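Local coordinates for adenosine kinase, putative (Trypanosoma brucei, PDB 2XTB), which probably catalyses the ATP-dependent phosphorylation of adenosine to AMP in purine salvage, at residues A[4-9]-A[79-84]; A[11-16]-A[158-163]; A[22-27]-A[51-56]; A[123-128]-A[136-141]. One frame throughout, in Å; residues are numbered along the deposited sequence.

From the N terminus, residues 4-9 run into strand 10-13 of the large sheet, and contact 1 closes a loop by setting them against 79-84, just before strand 86-93. Contact 2 opens inside that loop and closes far outside it, at 158-163, so contacts 1 and 2 cross; they also touch, Arg9 packing on Glu162 and Ser163. Contact 3 is nested in both loops and belongs to the smaller sheet. Contact 4, in series with contacts 1 and 3, is nested within contact 2 alone. Contacts 3 and 4 touch, since their strands 17-23 and 124-130 are neighbours, while contacts 2 and 4 both reach the bound ligand KRM, through Asn15 and Leu140.

Contact 1. Residues A[4-9]-A[79-84]; sequences ASAPLR and QAYKGK. Unlike the reference sequence in segment 4-9: Ala4 (reference Ser).
Pro7 and Tyr81 form the centre of a surface contact between two loops: the N-terminal arm that leads into strand 10-13, and the turn that carries the chain from helix 66-77 to strand 86-93. The proline ring meets the aromatic ring through a CH-pi interaction. Its CD stands 3.3 Å from the centroid of the Tyr81 ring and only 4° off the ring normal, squarely over one face, while CG reaches toward the base of the ring near the Tyr81 CG. The neighbouring Ala6 approaches obliquely nearer the phenol end, with its CB 3.6 Å from Tyr81 CE1. Tyr81 reaches the arm because its CG is placed anti to its own carbonyl carbon (chi1 -63°), which sends the ring across to residues 5-7.

Farther along, Arg9 bends at chi3 and brings its guanidinium to the turn. One face lies over the Lys84 carbonyl carbon, and NH1 is 3.5 Å from Lys84 CA; Gly83 O sits at the edge, 3.6 Å from NH2. The turn itself is type II, closed by Lys84 N donating to Tyr81 O at 3.2 Å, and Gln75 NE2 also donates to that oxygen. Pro7 additionally touches Phe85 and Val313. Here a helix-to-strand connection of the ribokinase-type alpha/beta domain is packed against the lead-in to the adjacent parallel strand.

Contact 2. Residues A[11-16]-A[158-163]; sequences YVQCNP and RAMDES. With KRM (4-[5-(4-phenoxyphenyl)-1H-pyrazol-3-yl]morpholine), chain B.
Tyr11 and Met160 join strand 10-13 to the C-terminal part of helix 154-161 through a Met-aromatic contact, within the alpha/beta layer of the ribokinase fold. The tyrosine extends from the strand with CG anti to its backbone N (chi1 -178°), which carries the ring toward the helix. Met160 crosses over one face of it. Its CG lies over the rim rather than the centre, 3.5 Å from Tyr11 CE1, in a CH-pi contact. The sulfur is more distant and oblique, Met160 SD being 5.0 Å from the ring centroid. Because the methionine chain is extended beyond CG, its terminal methyl continues to the phenol end of the ring, where CE comes 3.3 Å from Tyr11 OH. Ala159 CB approaches the same ring carbon as Met160 CG, 4.2 Å from Tyr11 CE1.

At the other end of the tyrosine, Ser163 is set near the ring plane and packs its OG 3.4 Å from Tyr11 CB. The ring of Phe166, on neighbouring strand 165-169, meets that of Tyr11 with planes inclined at about 45°. Met160 also touches Ala183 and Lys186, so its side chain is packed against a second helix, 177-189.

Farther along segment 11-16, away from this packing, the adenosine-binding Asn15 offers ND2 to pyrazole nitrogen N17 of the bound ligand KRM in a weak bond. Ser163 OG turns back on the helix and donates to Ala159 O at 2.7 Å, tilted 24° from the carbonyl plane.

Contact 3. Residues A[22-27]-A[51-56]; sequences AHVSDE and DDIEKM
Ala22 and Met56 bring the two backbones closest, CA to CA 6.6 Å, where the end of strand 17-23 passes the loop that follows helix 49-53. The contact between them is largely apolar. Ala22 points its CB into the angle between two side chains of the other segment, 3.8 Å from Ile53 CG1 and 3.9 Å from Met56 CB. Ile53 carries CG1 anti to its backbone N (chi1 -165°), and this branch is the one that faces the strand.

Met56 folds over the chain as it leaves the strand. Bends at both chi2 and chi3 curl the side chain back, so that the terminal CE comes to the carbonyl oxygen of His23, while CG lies 4.0 Å from Val24 CG1. The Val24 and Met56 side chains meet at about a right angle, and the same valine methyl is 4.2 Å from Ile53 CG1.

Just beyond, Ser25 occupies the N-cap of helix 26-31, its OG accepting a weak bond from Phe28 N. Phe28 and Cys128 add to the apolar surroundings of Ile53, and Asp52 forms a salt bridge with Lys31, a second tie between the two short helices. The adenosine-binding Asp19 lies on the same strand as Ala22, its side chain about 9 Å from that of Ile53. The small sheet with helices packed on it is the lid of PfkB-family kinases, and this contact lies within it.

Contact 4. Residues A[123-128]-A[136-141]; sequences GACAVC and LVADLG. With KRM (4-[5-(4-phenoxyphenyl)-1H-pyrazol-3-yl]morpholine), chain B.
Val127 and Leu136 meet because their first torsions send branches side by side in the same direction. Val127 has CG1 anti to its backbone N (chi1 -180°) and CG2 anti to its carbonyl carbon; Leu136, with CG anti to the carbonyl carbon (chi1 -55°), brings CD2 up to both methyls, 3.7 Å from Val127 CG2 and 3.8 Å from Val127 CG1. On the same face Cys125 directs SG toward the partner strand, where it packs 4.0 Å from Leu136 CB.

These residues belong to the beta hairpin of strands 124-130 and 133-139, part of the small sheet that forms the lid in this kinase family. Ala124 pairs with Asp139 and Ala126 with Val137 as antiparallel hydrogen-bonded pairs, with Cys125-Ala138 and Val127-Leu136 the non-hydrogen-bonded pairs. Asp139 N donates to Ala124 O at 2.8 Å in a nearly straight bond (172°), and Ala124 N returns one to Asp139 O at 3.0 Å; Ala126 and Val137 also exchange two bonds, with the donors tilted out of the carbonyl planes.

The other face carries Ala126 CB, 4.0 Å from Val137 CB, and is covered by Phe50 and Ile49 of helix 49-53. Cys125 and Val127 instead touch the adenosine-binding Asp19 on the adjacent strand 17-23. Where the second strand ends, Leu140 packs on the bound ligand KRM: CD2 is 3.8 Å from pyrazole carbon C14, and CD1 lies against C15 and C16 of the same ring.

Contact 1. Residues A[4-9]-A[79-84]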
# COMPACT_ATOMS: atom_id res chain seq x y z
N ALA A 4 21.12 -18.32 3.14
CA ALA A 4 21.03 -18.85 1.76
C ALA A 4 19.58 -18.92 1.25
O ALA A 4 19.13 -19.96 0.75
CB ALA A 4 21.72 -20.22 1.66
N SER A 5 18.86 -17.81 1.37
CA SER A 5 17.41 -17.81 1.18
C SER A 5 16.90 -16.92 0.05
O SER A 5 17.20 -15.73 -0.01
CB SER A 5 16.71 -17.45 2.50
OG SER A 5 17.22 -16.24 3.04
N ALA A 6 16.12 -17.54 -0.84
CA ALA A 6 15.31 -16.83 -1.83
C ALA A 6 14.04 -16.35 -1.13
O ALA A 6 13.51 -17.06 -0.27
CB ALA A 6 14.98 -17.75 -2.99
N PRO A 7 13.55 -15.15 -1.48
CA PRO A 7 12.37 -14.60 -0.81
C PRO A 7 11.09 -15.32 -1.20
O PRO A 7 11.01 -15.91 -2.28
CB PRO A 7 12.34 -13.15 -1.29
CG PRO A 7 12.99 -13.18 -2.62
CD PRO A 7 14.06 -14.23 -2.52
N LEU A 8 10.10 -15.28 -0.32
CA LEU A 8 8.81 -15.93 -0.57
C LEU A 8 8.01 -15.13 -1.59
O LEU A 8 8.02 -13.89 -1.56
CB LEU A 8 8.02 -16.08 0.73
CG LEU A 8 8.62 -16.96 1.84
CD1 LEU A 8 8.04 -16.58 3.18
CD2 LEU A 8 8.43 -18.44 1.55
N ARG A 9 7.32 -15.83 -2.48
CA ARG A 9 6.51 -15.18 -3.51
C ARG A 9 5.41 -14.34 -2.89
O ARG A 9 4.54 -14.84 -2.17
CB ARG A 9 5.91 -16.21 -4.47
CG ARG A 9 6.90 -16.85 -5.44
CD ARG A 9 6.22 -17.26 -6.75
NE ARG A 9 5.89 -16.10 -7.57
CZ ARG A 9 6.65 -15.64 -8.57
NH1 ARG A 9 7.78 -16.26 -8.90
NH2 ARG A 9 6.27 -14.57 -9.26
N GLN A 79 16.27 -7.17 -5.44
CA GLN A 79 16.52 -6.88 -6.86
C GLN A 79 17.08 -8.07 -7.63
O GLN A 79 16.93 -8.14 -8.85
CB GLN A 79 17.41 -5.65 -7.02
CG GLN A 79 16.70 -4.35 -6.69
CD GLN A 79 17.41 -3.13 -7.24
OE1 GLN A 79 17.80 -3.09 -8.40
NE2 GLN A 79 17.58 -2.12 -6.39
N ALA A 80 17.72 -9.00 -6.92
CA ALA A 80 18.21 -10.25 -7.52
C ALA A 80 17.08 -11.21 -7.89
O ALA A 80 17.32 -12.27 -8.48
CB ALA A 80 19.20 -10.92 -6.57
N TYR A 81 15.84 -10.85 -7.54
CA TYR A 81 14.68 -11.73 -7.74
C TYR A 81 13.56 -11.07 -8.56
O TYR A 81 12.38 -11.17 -8.21
CB TYR A 81 14.17 -12.25 -6.39
CG TYR A 81 15.18 -13.10 -5.68
CD1 TYR A 81 15.27 -14.47 -5.93
CD2 TYR A 81 16.08 -12.53 -4.77
CE1 TYR A 81 16.22 -15.26 -5.29
CE2 TYR A 81 17.03 -13.32 -4.12
CZ TYR A 81 17.09 -14.68 -4.39
OH TYR A 81 18.03 -15.46 -3.75
N LYS A 82 13.94 -10.43 -9.66
CA LYS A 82 13.00 -9.73 -10.54
C LYS A 82 12.23 -10.71 -11.42
O LYS A 82 12.83 -11.49 -12.16
CB LYS A 82 13.72 -8.67 -11.38
CG LYS A 82 14.19 -7.48 -10.55
CD LYS A 82 14.79 -6.38 -11.39
CE LYS A 82 15.29 -5.26 -10.49
NZ LYS A 82 15.89 -4.13 -11.26
N GLY A 83 10.90 -10.65 -11.34
CA GLY A 83 10.02 -11.61 -12.00
C GLY A 83 9.81 -12.86 -11.17
O GLY A 83 8.99 -13.72 -11.53
N LYS A 84 10.53 -12.95 -10.05
CA LYS A 84 10.52 -14.13 -9.18
C LYS A 84 10.09 -13.82 -7.75
O LYS A 84 10.28 -14.64 -6.85
CB LYS A 84 11.91 -14.78 -9.15
CG LYS A 84 12.37 -15.39 -10.47
CD LYS A 84 13.83 -15.81 -10.39
CE LYS A 84 14.37 -16.18 -11.76
NZ LYS A 84 15.85 -16.37 -11.74

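Contact 2. Residues A[11-16]-A[158-163]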
# COMPACT_ATOMS: atom_id res chain seq x y z
N TYR A 11 2.19 -11.75 -3.10
CA TYR A 11 1.02 -11.33 -3.86
C TYR A 11 0.54 -10.00 -3.29
O TYR A 11 0.37 -9.85 -2.07
CB TYR A 11 -0.07 -12.39 -3.72
CG TYR A 11 -1.33 -12.12 -4.50
CD1 TYR A 11 -1.50 -12.63 -5.78
CD2 TYR A 11 -2.37 -11.36 -3.95
CE1 TYR A 11 -2.67 -12.39 -6.50
CE2 TYR A 11 -3.54 -11.12 -4.66
CZ TYR A 11 -3.68 -11.64 -5.93
OH TYR A 11 -4.83 -11.41 -6.65
N VAL A 12 0.34 -9.02 -4.17
CA VAL A 12 -0.12 -7.70 -3.76
C VAL A 12 -1.35 -7.33 -4.57
O VAL A 12 -1.33 -7.39 -5.80
CB VAL A 12 0.98 -6.61 -3.93
CG1 VAL A 12 0.45 -5.24 -3.58
CG2 VAL A 12 2.20 -6.92 -3.08
N GLN A 13 -2.43 -6.95 -3.89
CA GLN A 13 -3.60 -6.45 -4.57
C GLN A 13 -3.96 -5.06 -4.08
O GLN A 13 -3.97 -4.80 -2.88
CB GLN A 13 -4.78 -7.41 -4.42
CG GLN A 13 -6.00 -7.04 -5.26
CD GLN A 13 -6.89 -8.22 -5.56
OE1 GLN A 13 -8.12 -8.10 -5.59
NE2 GLN A 13 -6.29 -9.38 -5.78
N CYS A 14 -4.23 -4.16 -5.03
CA CYS A 14 -4.56 -2.78 -4.72
C CYS A 14 -5.12 -2.07 -5.94
O CYS A 14 -5.35 -2.69 -6.99
CB CYS A 14 -3.33 -2.03 -4.19
SG CYS A 14 -3.68 -0.47 -3.37
N ASN A 15 -5.35 -0.76 -5.79
CA ASN A 15 -5.80 0.10 -6.88
C ASN A 15 -4.61 0.78 -7.56
O ASN A 15 -3.99 1.69 -6.99
CB ASN A 15 -6.79 1.14 -6.34
CG ASN A 15 -8.06 0.52 -5.78
OD1 ASN A 15 -8.27 -0.70 -5.87
ND2 ASN A 15 -8.92 1.35 -5.20
N PRO A 16 -4.26 0.34 -8.79
CA PRO A 16 -3.10 0.91 -9.47
C PRO A 16 -3.37 2.28 -10.08
O PRO A 16 -4.31 2.43 -10.87
CB PRO A 16 -2.78 -0.13 -10.55
CG PRO A 16 -4.05 -0.86 -10.79
CD PRO A 16 -4.93 -0.69 -9.59
N ARG A 158 -3.51 -18.81 -10.33
CA ARG A 158 -2.16 -19.38 -10.27
C ARG A 158 -1.22 -18.49 -9.47
O ARG A 158 -0.48 -18.97 -8.60
CB ARG A 158 -1.61 -19.64 -11.67
CG ARG A 158 -0.19 -20.21 -11.73
CD ARG A 158 0.18 -20.65 -13.14
NE ARG A 158 0.17 -19.54 -14.10
CZ ARG A 158 1.23 -18.82 -14.45
NH1 ARG A 158 2.43 -19.07 -13.93
NH2 ARG A 158 1.10 -17.83 -15.33
N ALA A 159 -1.25 -17.19 -9.76
CA ALA A 159 -0.46 -16.19 -9.03
C ALA A 159 -0.67 -16.33 -7.52
O ALA A 159 0.29 -16.25 -6.75
CB ALA A 159 -0.83 -14.78 -9.48
N MET A 160 -1.92 -16.53 -7.13
CA MET A 160 -2.28 -16.78 -5.74
C MET A 160 -1.79 -18.14 -5.25
O MET A 160 -1.32 -18.26 -4.12
CB MET A 160 -3.80 -16.70 -5.58
CG MET A 160 -4.34 -15.31 -5.38
SD MET A 160 -6.13 -15.39 -5.23
CE MET A 160 -6.54 -13.67 -4.99
N ASP A 161 -1.91 -19.16 -6.10
CA ASP A 161 -1.49 -20.52 -5.76
C ASP A 161 0.01 -20.63 -5.54
O ASP A 161 0.47 -21.42 -4.71
CB ASP A 161 -1.93 -21.52 -6.83
CG ASP A 161 -3.40 -21.91 -6.72
OD1 ASP A 161 -3.99 -21.75 -5.63
OD2 ASP A 161 -3.96 -22.38 -7.73
N GLU A 162 0.77 -19.82 -6.28
CA GLU A 162 2.23 -19.82 -6.21
C GLU A 162 2.78 -18.83 -5.18
O GLU A 162 3.99 -18.79 -4.95
CB GLU A 162 2.83 -19.53 -7.59
CG GLU A 162 2.61 -20.64 -8.62
CD GLU A 162 3.18 -20.30 -10.00
OE1 GLU A 162 3.68 -19.17 -10.19
OE2 GLU A 162 3.11 -21.16 -10.90
N SER A 163 1.90 -18.04 -4.56
CA SER A 163 2.29 -17.06 -3.54
C SER A 163 2.21 -17.62 -2.11
O SER A 163 1.38 -18.48 -1.82
CB SER A 163 1.44 -15.79 -3.64
OG SER A 163 1.75 -15.05 -4.80
C24 KRM B . -5.71 4.01 -4.25
C23 KRM B . -4.29 3.74 -3.79
O22 KRM B . -3.60 4.98 -3.66
C21 KRM B . -4.13 5.76 -2.58
C20 KRM B . -5.57 6.17 -2.88
N19 KRM B . -6.32 5.00 -3.37
C16 KRM B . -7.65 4.85 -3.04
C15 KRM B . -8.48 5.84 -2.54
N17 KRM B . -8.27 3.68 -3.22
N18 KRM B . -9.59 3.92 -2.79
C14 KRM B . -9.72 5.21 -2.39
C11 KRM B . -10.99 5.81 -1.88
C10 KRM B . -11.09 7.17 -1.57
C9 KRM B . -12.30 7.69 -1.10
C12 KRM B . -12.11 4.98 -1.71
C13 KRM B . -13.31 5.51 -1.24
C8 KRM B . -13.41 6.86 -0.93
O7 KRM B . -14.62 7.34 -0.47
C6 KRM B . -14.77 8.47 0.31
C1 KRM B . -15.23 9.66 -0.26
C5 KRM B . -14.46 8.44 1.68
C4 KRM B . -14.62 9.59 2.46
C3 KRM B . -15.08 10.78 1.88
C2 KRM B . -15.39 10.81 0.52

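Contact 3. Residues A[22-27]-A[51-56]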
# COMPACT_ATOMS: atom_id res chain seq x y z
N ALA A 22 4.66 16.33 -11.94
CA ALA A 22 5.39 17.49 -12.48
C ALA A 22 5.46 18.68 -11.51
O ALA A 22 4.51 18.94 -10.78
CB ALA A 22 4.78 17.94 -13.80
N HIS A 23 6.59 19.38 -11.54
CA HIS A 23 6.73 20.68 -10.88
C HIS A 23 5.88 21.69 -11.63
O HIS A 23 6.06 21.90 -12.83
CB HIS A 23 8.19 21.15 -10.87
CG HIS A 23 9.11 20.26 -10.10
ND1 HIS A 23 9.33 20.40 -8.75
CD2 HIS A 23 9.88 19.21 -10.50
CE1 HIS A 23 10.19 19.48 -8.35
NE2 HIS A 23 10.53 18.74 -9.39
N VAL A 24 4.94 22.30 -10.91
CA VAL A 24 4.02 23.28 -11.50
C VAL A 24 4.13 24.63 -10.80
O VAL A 24 4.62 24.72 -9.67
CB VAL A 24 2.54 22.77 -11.49
CG1 VAL A 24 2.39 21.50 -12.32
CG2 VAL A 24 2.03 22.57 -10.07
N SER A 25 3.67 25.69 -11.47
CA SER A 25 3.65 27.03 -10.89
C SER A 25 2.51 27.17 -9.87
O SER A 25 1.63 26.31 -9.79
CB SER A 25 3.50 28.09 -11.99
OG SER A 25 2.31 27.89 -12.73
N ASP A 26 2.56 28.24 -9.08
CA ASP A 26 1.46 28.60 -8.18
C ASP A 26 0.18 28.89 -8.97
O ASP A 26 -0.93 28.64 -8.49
CB ASP A 26 1.83 29.81 -7.32
CG ASP A 26 2.67 29.44 -6.10
OD1 ASP A 26 3.17 28.29 -6.01
OD2 ASP A 26 2.84 30.32 -5.23
N GLU A 27 0.35 29.41 -10.18
CA GLU A 27 -0.76 29.68 -11.09
C GLU A 27 -1.50 28.40 -11.48
O GLU A 27 -2.72 28.43 -11.66
CB GLU A 27 -0.26 30.39 -12.35
CG GLU A 27 -0.18 31.92 -12.23
CD GLU A 27 0.90 32.41 -11.26
OE1 GLU A 27 1.95 31.74 -11.11
OE2 GLU A 27 0.68 33.49 -10.67
N ASP A 51 -4.56 16.74 -18.78
CA ASP A 51 -4.15 17.24 -20.09
C ASP A 51 -3.18 18.42 -19.94
O ASP A 51 -2.32 18.63 -20.79
CB ASP A 51 -5.38 17.68 -20.89
CG ASP A 51 -6.45 16.59 -20.96
OD1 ASP A 51 -6.16 15.49 -21.49
OD2 ASP A 51 -7.59 16.84 -20.50
N ASP A 52 -3.33 19.15 -18.84
CA ASP A 52 -2.59 20.38 -18.59
C ASP A 52 -1.25 20.14 -17.90
O ASP A 52 -0.29 20.87 -18.14
CB ASP A 52 -3.44 21.34 -17.76
CG ASP A 52 -3.31 22.78 -18.20
OD1 ASP A 52 -3.01 23.03 -19.39
OD2 ASP A 52 -3.51 23.68 -17.35
N ILE A 53 -1.19 19.13 -17.03
CA ILE A 53 0.04 18.79 -16.31
C ILE A 53 1.06 18.11 -17.25
O ILE A 53 2.27 18.13 -16.98
CB ILE A 53 -0.23 17.93 -15.04
CG1 ILE A 53 1.00 17.91 -14.12
CG2 ILE A 53 -0.72 16.53 -15.40
CD1 ILE A 53 0.71 17.45 -12.70
N GLU A 54 0.57 17.55 -18.34
CA GLU A 54 1.44 16.93 -19.34
C GLU A 54 2.03 17.96 -20.31
O GLU A 54 2.87 17.62 -21.15
CB GLU A 54 0.68 15.84 -20.11
CG GLU A 54 0.44 14.59 -19.29
CD GLU A 54 -0.31 13.52 -20.07
OE1 GLU A 54 0.32 12.52 -20.46
OE2 GLU A 54 -1.53 13.69 -20.28
N LYS A 55 1.60 19.21 -20.17
CA LYS A 55 2.20 20.32 -20.92
C LYS A 55 3.57 20.66 -20.34
O LYS A 55 4.44 21.16 -21.05
CB LYS A 55 1.30 21.56 -20.89
CG LYS A 55 -0.07 21.40 -21.53
CD LYS A 55 0.02 21.36 -23.05
CE LYS A 55 -1.36 21.24 -23.68
NZ LYS A 55 -1.26 20.98 -25.15
N MET A 56 3.74 20.38 -19.04
CA MET A 56 4.98 20.64 -18.32
C MET A 56 6.12 19.78 -18.86
O MET A 56 6.05 18.56 -18.78
CB MET A 56 4.81 20.38 -16.82
CG MET A 56 3.72 21.21 -16.13
SD MET A 56 3.87 22.99 -16.32
CE MET A 56 5.47 23.33 -15.60

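Contact 4. Residues A[123-128]-A[136-141]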
# COMPACT_ATOMS: atom_id res chain seq x y z
N GLY A 123 -6.46 4.39 -13.81
CA GLY A 123 -6.35 5.23 -12.62
C GLY A 123 -5.07 6.05 -12.66
O GLY A 123 -4.00 5.54 -13.01
N ALA A 124 -5.20 7.33 -12.33
CA ALA A 124 -4.07 8.25 -12.38
C ALA A 124 -4.14 9.28 -11.26
O ALA A 124 -5.22 9.61 -10.78
CB ALA A 124 -4.02 8.95 -13.73
N CYS A 125 -2.97 9.77 -10.86
CA CYS A 125 -2.88 10.80 -9.84
C CYS A 125 -2.00 11.95 -10.34
O CYS A 125 -0.82 11.74 -10.67
CB CYS A 125 -2.31 10.22 -8.54
SG CYS A 125 -2.20 11.40 -7.19
N ALA A 126 -2.56 13.15 -10.39
CA ALA A 126 -1.80 14.34 -10.73
C ALA A 126 -0.99 14.76 -9.52
O ALA A 126 -1.55 15.23 -8.53
CB ALA A 126 -2.72 15.45 -11.19
N VAL A 127 0.32 14.56 -9.58
CA VAL A 127 1.21 14.96 -8.50
C VAL A 127 1.78 16.33 -8.84
O VAL A 127 2.70 16.45 -9.65
CB VAL A 127 2.36 13.94 -8.26
CG1 VAL A 127 3.26 14.40 -7.12
CG2 VAL A 127 1.81 12.54 -7.97
N CYS A 128 1.21 17.35 -8.21
CA CYS A 128 1.58 18.73 -8.49
C CYS A 128 2.64 19.20 -7.50
O CYS A 128 2.35 19.43 -6.32
CB CYS A 128 0.35 19.62 -8.45
SG CYS A 128 -0.96 19.08 -9.58
N LEU A 136 -1.99 16.60 -4.44
CA LEU A 136 -2.46 15.41 -5.15
C LEU A 136 -3.91 15.51 -5.63
O LEU A 136 -4.80 15.91 -4.87
CB LEU A 136 -2.26 14.14 -4.31
CG LEU A 136 -0.85 13.82 -3.78
CD1 LEU A 136 -0.85 12.45 -3.12
CD2 LEU A 136 0.21 13.88 -4.88
N VAL A 137 -4.11 15.16 -6.90
CA VAL A 137 -5.44 15.05 -7.50
C VAL A 137 -5.56 13.65 -8.08
O VAL A 137 -4.94 13.33 -9.10
CB VAL A 137 -5.67 16.08 -8.63
CG1 VAL A 137 -7.16 16.25 -8.90
CG2 VAL A 137 -5.03 17.41 -8.29
N ALA A 138 -6.36 12.80 -7.42
CA ALA A 138 -6.47 11.40 -7.81
C ALA A 138 -7.78 11.08 -8.52
O ALA A 138 -8.85 11.50 -8.09
CB ALA A 138 -6.28 10.50 -6.59
N ASP A 139 -7.67 10.33 -9.61
CA ASP A 139 -8.83 9.76 -10.28
C ASP A 139 -8.72 8.24 -10.22
O ASP A 139 -7.83 7.66 -10.83
CB ASP A 139 -8.91 10.25 -11.73
CG ASP A 139 -10.25 9.92 -12.38
OD1 ASP A 139 -10.73 8.78 -12.25
OD2 ASP A 139 -10.82 10.82 -13.04
N LEU A 140 -9.63 7.62 -9.48
CA LEU A 140 -9.59 6.17 -9.26
C LEU A 140 -9.76 5.37 -10.56
O LEU A 140 -9.02 4.42 -10.81
CB LEU A 140 -10.63 5.75 -8.21
CG LEU A 140 -10.21 5.55 -6.74
CD1 LEU A 140 -9.05 6.45 -6.30
CD2 LEU A 140 -11.40 5.73 -5.80
N GLY A 141 -10.73 5.78 -11.37
CA GLY A 141 -10.97 5.20 -12.69
C GLY A 141 -11.03 3.69 -12.71
O GLY A 141 -11.77 3.08 -11.93
C24 KRM B . -5.71 4.01 -4.25
C23 KRM B . -4.29 3.74 -3.79
O22 KRM B . -3.60 4.98 -3.66
C21 KRM B . -4.13 5.76 -2.58
C20 KRM B . -5.57 6.17 -2.88
N19 KRM B . -6.32 5.00 -3.37
C16 KRM B . -7.65 4.85 -3.04
C15 KRM B . -8.48 5.84 -2.54
N17 KRM B . -8.27 3.68 -3.22
N18 KRM B . -9.59 3.92 -2.79
C14 KRM B . -9.72 5.21 -2.39
C11 KRM B . -10.99 5.81 -1.88
C10 KRM B . -11.09 7.17 -1.57
C9 KRM B . -12.30 7.69 -1.10
C12 KRM B . -12.11 4.98 -1.71
C13 KRM B . -13.31 5.51 -1.24
C8 KRM B . -13.41 6.86 -0.93
O7 KRM B . -14.62 7.34 -0.47
C6 KRM B . -14.77 8.47 0.31
C1 KRM B . -15.23 9.66 -0.26
C5 KRM B . -14.46 8.44 1.68
C4 KRM B . -14.62 9.59 2.46
C3 KRM B . -15.08 10.78 1.88
C2 KRM B . -15.39 10.81 0.52